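Local coordinates for uncharacterized protein MJ0327 (PDB 2QTD) that is of unknown function but has a ribonuclease H-like fold and belongs to the dinitrogenase iron-molybdenum cofactor family, so it may bind a metal cluster, at residues V7-D12 with C23-L27. Numbering follows the deposited sequence.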
loop_
_atom_site.group_PDB
_atom_site.type_symbol
_atom_site.label_atom_id
_atom_site.label_comp_id
_atom_site.label_asym_id
_atom_site.label_seq_id
_atom_site.Cartn_x
_atom_site.Cartn_y
_atom_site.Cartn_z
ATOM N N VAL A 7 -0.014 6.401 -1.830
ATOM C CA VAL A 7 -0.439 5.021 -1.548
ATOM C C VAL A 7 0.797 4.169 -1.339
ATOM O O VAL A 7 1.746 4.214 -2.138
ATOM C CB VAL A 7 -1.290 4.428 -2.680
ATOM C CG1 VAL A 7 -1.793 3.016 -2.288
ATOM C CG2 VAL A 7 -2.474 5.400 -3.080
ATOM N N ALA A 8 0.809 3.434 -0.249
ATOM C CA ALA A 8 1.881 2.403 -0.022
ATOM C C ALA A 8 1.430 0.978 -0.424
ATOM O O ALA A 8 0.380 0.501 -0.008
ATOM C CB ALA A 8 2.369 2.461 1.427
ATOM N N ILE A 9 2.247 0.317 -1.223
ATOM C CA ILE A 9 1.971 -1.058 -1.719
ATOM C C ILE A 9 3.027 -2.009 -1.230
ATOM O O ILE A 9 4.238 -1.785 -1.448
ATOM C CB ILE A 9 1.893 -1.104 -3.261
ATOM C CG1 ILE A 9 1.005 0.056 -3.745
ATOM C CG2 ILE A 9 1.441 -2.540 -3.718
ATOM C CD1 ILE A 9 0.773 0.179 -5.190
ATOM N N SER A 10 2.590 -3.129 -0.644
ATOM C CA SER A 10 3.532 -4.121 -0.110
ATOM C C SER A 10 4.053 -4.976 -1.273
ATOM O O SER A 10 3.299 -5.702 -1.897
ATOM C CB SER A 10 2.786 -4.947 0.911
ATOM O OG SER A 10 1.692 -5.621 0.321
HETATM N N MSE A 11 5.354 -4.868 -1.546
HETATM C CA MSE A 11 5.971 -5.468 -2.741
HETATM C C MSE A 11 7.043 -6.529 -2.467
HETATM O O MSE A 11 7.900 -6.397 -1.589
HETATM C CB MSE A 11 6.598 -4.380 -3.634
HETATM C CG MSE A 11 5.590 -3.409 -4.250
HETATM SE SE MSE A 11 4.419 -4.327 -5.511
HETATM C CE MSE A 11 5.710 -5.132 -6.811
ATOM N N ASP A 12 6.994 -7.605 -3.255
ATOM C CA ASP A 12 8.172 -8.481 -3.472
ATOM C C ASP A 12 8.849 -8.027 -4.773
ATOM O O ASP A 12 8.330 -7.174 -5.484
ATOM C CB ASP A 12 7.761 -9.946 -3.574
ATOM C CG ASP A 12 7.393 -10.560 -2.230
ATOM O OD1 ASP A 12 7.681 -9.995 -1.150
ATOM O OD2 ASP A 12 6.838 -11.653 -2.264
ATOM N N CYS A 23 6.732 -8.495 3.028
ATOM C CA CYS A 23 7.240 -7.869 1.800
ATOM C C CYS A 23 8.736 -7.547 1.850
ATOM O O CYS A 23 9.347 -7.442 2.927
ATOM C CB CYS A 23 6.429 -6.648 1.401
ATOM S SG CYS A 23 6.519 -5.213 2.449
ATOM N N LYS A 24 9.332 -7.486 0.673
ATOM C CA LYS A 24 10.722 -6.988 0.559
ATOM C C LYS A 24 10.784 -5.494 0.758
ATOM O O LYS A 24 11.687 -4.972 1.433
ATOM C CB LYS A 24 11.334 -7.434 -0.788
ATOM C CG LYS A 24 12.763 -6.933 -1.068
ATOM C CD LYS A 24 13.784 -7.531 -0.069
ATOM C CE LYS A 24 15.176 -6.841 -0.123
ATOM N NZ LYS A 24 16.144 -7.563 0.764
ATOM N N TYR A 25 9.814 -4.777 0.177
ATOM C CA TYR A 25 9.783 -3.303 0.240
ATOM C C TYR A 25 8.369 -2.804 0.083
ATOM O O TYR A 25 7.503 -3.561 -0.380
ATOM C CB TYR A 25 10.705 -2.640 -0.806
ATOM C CG TYR A 25 10.254 -2.787 -2.251
ATOM C CD1 TYR A 25 10.524 -3.938 -2.947
ATOM C CD2 TYR A 25 9.600 -1.775 -2.932
ATOM C CE1 TYR A 25 10.125 -4.097 -4.295
ATOM C CE2 TYR A 25 9.195 -1.935 -4.277
ATOM C CZ TYR A 25 9.467 -3.086 -4.940
ATOM O OH TYR A 25 9.101 -3.283 -6.255
ATOM N N PHE A 26 8.152 -1.548 0.514
ATOM C CA PHE A 26 6.947 -0.760 0.298
ATOM C C PHE A 26 7.229 0.155 -0.872
ATOM O O PHE A 26 8.274 0.858 -0.914
ATOM C CB PHE A 26 6.581 0.069 1.521
ATOM C CG PHE A 26 6.506 -0.735 2.777
ATOM C CD1 PHE A 26 5.427 -1.583 2.980
ATOM C CD2 PHE A 26 7.485 -0.627 3.738
ATOM C CE1 PHE A 26 5.356 -2.343 4.159
ATOM C CE2 PHE A 26 7.415 -1.372 4.926
ATOM C CZ PHE A 26 6.356 -2.224 5.120
ATOM N N LEU A 27 6.385 0.049 -1.894
ATOM C CA LEU A 27 6.359 0.999 -2.997
ATOM C C LEU A 27 5.446 2.181 -2.623
ATOM O O LEU A 27 4.228 2.000 -2.421
ATOM C CB LEU A 27 5.917 0.311 -4.285
ATOM C CG LEU A 27 5.841 1.194 -5.561
ATOM C CD1 LEU A 27 7.253 1.642 -5.970
ATOM C CD2 LEU A 27 5.235 0.403 -6.683
#
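The CB of Met-11, a selenomethionine, lies over one face of the Tyr-25 ring, offset toward its rim. Met-11 CB is 3.6 Å from the centroid of the Tyr-25 ring, a CH-pi contact 18° off the normal. The two residues pair in the antiparallel ladder between strands 5-11 and 25-32, within the mixed sheet of the ribonuclease H-like fold. A classic beta bulge ends this ladder: Lys-24 and Tyr-25 both face Met-11. Met-11 N bonds to Tyr-25 O at 2.8 Å, and Tyr-25 N bonds to Met-11 O; Lys-24 N adds a weak bond to that same oxygen. Tyr-25 CG stands between its backbone N and carbonyl carbon (chi1 69°), which sets the ring beside the Met-11 side chain. Met-11 CG, anti to the carbonyl carbon (chi1 -65°), meets Leu-27 CB at 3.7 Å. Val-87 of helix 87-95 also touches Met-11, and Val-41 and Phe-43 of strand 35-43 touch Tyr-25. Replacing Tyr-25 by an alanine would probably strip the ring from Met-11 CB and open a gap beside Val-41 and Phe-43. Beyond the bulge, Cys-23 CB packs 3.3 Å from Met-11 O, and Cys-23 SG lies 4.0 Å from Ser-10 CB.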